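Local coordinates for protein catechol 1,2-dioxygenase (Pseudomonas putida, PDB 2AZQ) that probably catalyses the intradiol ring cleavage of catechol by molecular oxygen to cis,cis-muconate, using a bound ferric iron, at residues A[219-224]-A[237-242]. Sequence-based numbering, arbitrary orientation.
With FE (Fe (III) ion), chain B.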
ATOM      1  N   PRO A 219      10.920 -12.330  19.484  1.00  6.73           N
ATOM      2  CA  PRO A 219      11.114 -13.266  20.604  1.00  4.16           C
ATOM      3  C   PRO A 219       9.815 -14.028  20.871  1.00  2.33           C
ATOM      4  O   PRO A 219       8.737 -13.589  20.487  1.00  2.00           O
ATOM      5  CB  PRO A 219      11.429 -12.337  21.781  1.00  2.51           C
ATOM      6  CG  PRO A 219      11.889 -11.057  21.098  1.00  5.41           C
ATOM      7  CD  PRO A 219      10.872 -10.958  20.003  1.00  6.68           C
ATOM      8  N   ALA A 220       9.922 -15.162  21.545  1.00  2.78           N
ATOM      9  CA  ALA A 220       8.733 -15.922  21.899  1.00  2.92           C
ATOM     10  C   ALA A 220       7.881 -15.031  22.838  1.00  3.51           C
ATOM     11  O   ALA A 220       8.387 -14.450  23.818  1.00  4.92           O
ATOM     12  CB  ALA A 220       9.130 -17.207  22.598  1.00  2.00           C
ATOM     13  N   HIS A 221       6.594 -14.913  22.547  1.00  2.14           N
ATOM     14  CA  HIS A 221       5.750 -14.090  23.372  1.00  2.34           C
ATOM     15  C   HIS A 221       4.307 -14.581  23.400  1.00  2.00           C
ATOM     16  O   HIS A 221       3.977 -15.567  22.755  1.00  3.61           O
ATOM     17  CB  HIS A 221       5.813 -12.640  22.877  1.00  3.43           C
ATOM     18  CG  HIS A 221       5.440 -12.483  21.433  1.00  4.20           C
ATOM     19  ND1 HIS A 221       6.333 -12.696  20.406  1.00  2.12           N
ATOM     20  CD2 HIS A 221       4.246 -12.220  20.847  1.00  2.11           C
ATOM     21  CE1 HIS A 221       5.703 -12.575  19.253  1.00  2.00           C
ATOM     22  NE2 HIS A 221       4.438 -12.287  19.493  1.00  2.00           N
ATOM     23  N   VAL A 222       3.468 -13.906  24.185  1.00  2.00           N
ATOM     24  CA  VAL A 222       2.066 -14.277  24.280  1.00  2.00           C
ATOM     25  C   VAL A 222       1.300 -12.976  24.259  1.00  3.25           C
ATOM     26  O   VAL A 222       1.578 -12.083  25.033  1.00  6.75           O
ATOM     27  CB  VAL A 222       1.744 -15.068  25.614  1.00  2.18           C
ATOM     28  CG1 VAL A 222       0.368 -15.627  25.558  1.00  2.00           C
ATOM     29  CG2 VAL A 222       2.728 -16.166  25.826  1.00  2.00           C
ATOM     30  N   HIS A 223       0.350 -12.831  23.355  1.00  2.00           N
ATOM     31  CA  HIS A 223      -0.442 -11.570  23.269  1.00  4.72           C
ATOM     32  C   HIS A 223      -1.652 -11.489  24.231  1.00  5.97           C
ATOM     33  O   HIS A 223      -2.338 -12.484  24.485  1.00  6.53           O
ATOM     34  CB  HIS A 223      -0.990 -11.431  21.838  1.00  3.11           C
ATOM     35  CG  HIS A 223       0.052 -11.362  20.766  1.00  3.32           C
ATOM     36  ND1 HIS A 223       0.691 -10.196  20.405  1.00  2.88           N
ATOM     37  CD2 HIS A 223       0.561 -12.331  19.970  1.00  2.26           C
ATOM     38  CE1 HIS A 223       1.552 -10.453  19.435  1.00  2.55           C
ATOM     39  NE2 HIS A 223       1.492 -11.742  19.153  1.00  2.46           N
ATOM     40  N   PHE A 224      -1.895 -10.307  24.782  1.00  5.16           N
ATOM     41  CA  PHE A 224      -3.053 -10.143  25.654  1.00  4.74           C
ATOM     42  C   PHE A 224      -3.905  -8.937  25.394  1.00  5.89           C
ATOM     43  O   PHE A 224      -3.408  -7.846  25.089  1.00  7.55           O
ATOM     44  CB  PHE A 224      -2.693 -10.060  27.142  1.00  2.54           C
ATOM     45  CG  PHE A 224      -2.073 -11.289  27.691  1.00  2.87           C
ATOM     46  CD1 PHE A 224      -0.708 -11.498  27.578  1.00  2.00           C
ATOM     47  CD2 PHE A 224      -2.856 -12.239  28.345  1.00  2.00           C
ATOM     48  CE1 PHE A 224      -0.123 -12.625  28.116  1.00  2.00           C
ATOM     49  CE2 PHE A 224      -2.283 -13.367  28.882  1.00  2.24           C
ATOM     50  CZ  PHE A 224      -0.905 -13.562  28.773  1.00  2.00           C
ATOM     51  N   GLN A 237       1.866  -7.723  25.847  1.00  5.36           N
ATOM     52  CA  GLN A 237       2.498  -9.019  25.570  1.00  5.44           C
ATOM     53  C   GLN A 237       3.299  -9.445  26.793  1.00  5.11           C
ATOM     54  O   GLN A 237       3.618  -8.613  27.642  1.00  5.54           O
ATOM     55  CB  GLN A 237       3.510  -8.930  24.391  1.00  2.66           C
ATOM     56  CG  GLN A 237       2.939  -8.796  22.990  1.00  6.04           C
ATOM     57  CD  GLN A 237       4.006  -8.715  21.860  1.00  7.88           C
ATOM     58  OE1 GLN A 237       5.145  -9.164  22.017  1.00  9.51           O
ATOM     59  NE2 GLN A 237       3.608  -8.168  20.701  1.00  7.81           N
ATOM     60  N   ILE A 238       3.594 -10.740  26.889  1.00  4.61           N
ATOM     61  CA  ILE A 238       4.511 -11.252  27.915  1.00  5.80           C
ATOM     62  C   ILE A 238       5.637 -11.766  27.000  1.00  7.32           C
ATOM     63  O   ILE A 238       5.354 -12.539  26.089  1.00  8.93           O
ATOM     64  CB  ILE A 238       3.981 -12.507  28.713  1.00  5.49           C
ATOM     65  CG1 ILE A 238       2.809 -12.142  29.623  1.00  7.03           C
ATOM     66  CG2 ILE A 238       5.105 -13.126  29.546  1.00  2.00           C
ATOM     67  CD1 ILE A 238       2.221 -13.376  30.362  1.00  7.49           C
ATOM     68  N   ASN A 239       6.878 -11.309  27.175  1.00  7.69           N
ATOM     69  CA  ASN A 239       7.985 -11.841  26.374  1.00  8.56           C
ATOM     70  C   ASN A 239       8.715 -12.840  27.248  1.00  9.92           C
ATOM     71  O   ASN A 239       8.995 -12.546  28.406  1.00 10.98           O
ATOM     72  CB  ASN A 239       8.994 -10.778  26.029  1.00 11.41           C
ATOM     73  CG  ASN A 239       8.438  -9.722  25.172  1.00 12.79           C
ATOM     74  OD1 ASN A 239       8.012  -9.989  24.052  1.00 15.14           O
ATOM     75  ND2 ASN A 239       8.434  -8.495  25.678  1.00 13.45           N
ATOM     76  N   PHE A 240       9.058 -13.998  26.698  1.00 10.79           N
ATOM     77  CA  PHE A 240       9.766 -15.033  27.461  1.00 11.24           C
ATOM     78  C   PHE A 240      11.197 -14.734  27.793  1.00  9.84           C
ATOM     79  O   PHE A 240      11.950 -14.229  26.967  1.00  8.44           O
ATOM     80  CB  PHE A 240       9.656 -16.346  26.725  1.00 15.02           C
ATOM     81  CG  PHE A 240       8.328 -16.931  26.860  1.00 19.68           C
ATOM     82  CD1 PHE A 240       7.214 -16.113  26.719  1.00 22.83           C
ATOM     83  CD2 PHE A 240       8.169 -18.234  27.279  1.00 24.23           C
ATOM     84  CE1 PHE A 240       5.957 -16.562  27.009  1.00 25.42           C
ATOM     85  CE2 PHE A 240       6.909 -18.713  27.580  1.00 28.22           C
ATOM     86  CZ  PHE A 240       5.788 -17.864  27.448  1.00 28.22           C
ATOM     87  N   ALA A 241      11.581 -15.043  29.023  1.00  9.69           N
ATOM     88  CA  ALA A 241      12.944 -14.748  29.437  1.00 10.97           C
ATOM     89  C   ALA A 241      13.957 -15.680  28.773  1.00 10.30           C
ATOM     90  O   ALA A 241      13.678 -16.855  28.587  1.00 11.15           O
ATOM     91  CB  ALA A 241      13.055 -14.832  30.931  1.00  9.43           C
ATOM     92  N   GLY A 242      15.110 -15.141  28.378  1.00 10.95           N
ATOM     93  CA  GLY A 242      16.156 -15.963  27.788  1.00 11.48           C
ATOM     94  C   GLY A 242      16.207 -16.068  26.281  1.00 12.75           C
ATOM     95  O   GLY A 242      17.169 -16.597  25.722  1.00 11.84           O
TER
HETATM   96 FE    FE B 400       2.826 -12.159  17.722  1.00 16.50          FE
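Gln237 sets its amide over a face of the His221 ring and against His223, the histidines that bind the ferric iron through NE2 (2.4 Å from His221, 2.0 Å from His223) alongside Tyr163 and Tyr197. Its OE1 lies 3.4 Å from CG of His221, amide and imidazole planes only 21° apart. Its NE2 approaches CE1 of His223 at 3.3 Å, the amide turned steeply to that ring. OE1 accepts a hydrogen bond from Arg218 NH2, and NE2 makes a weak one to Ile105 O. In the second shell, with CG of His221 between backbone N and carbonyl carbon (chi1 56°), the ring turns its ND1 edge back to donate to Pro219 O (2.6 Å). The supporting backbone is an antiparallel hairpin of strands 217-227 and 234-240, in which Val222 N donates to Ile238 O (3.0 Å) and Phe240 N to Ala220 O. On the face opposite the histidines, Val222 CG2 meets the Phe240 ring edge at CE1 (3.5 Å), and Ile238 CG1 meets Phe224 CE1 at a slant (3.3 Å). Residues two apart share a face, so one strand supplies both histidine ligands; the ND1 bond and the iron together set the His221 ring's rotation, and that bond would be expected to make NE2 a stronger electron-pair donor.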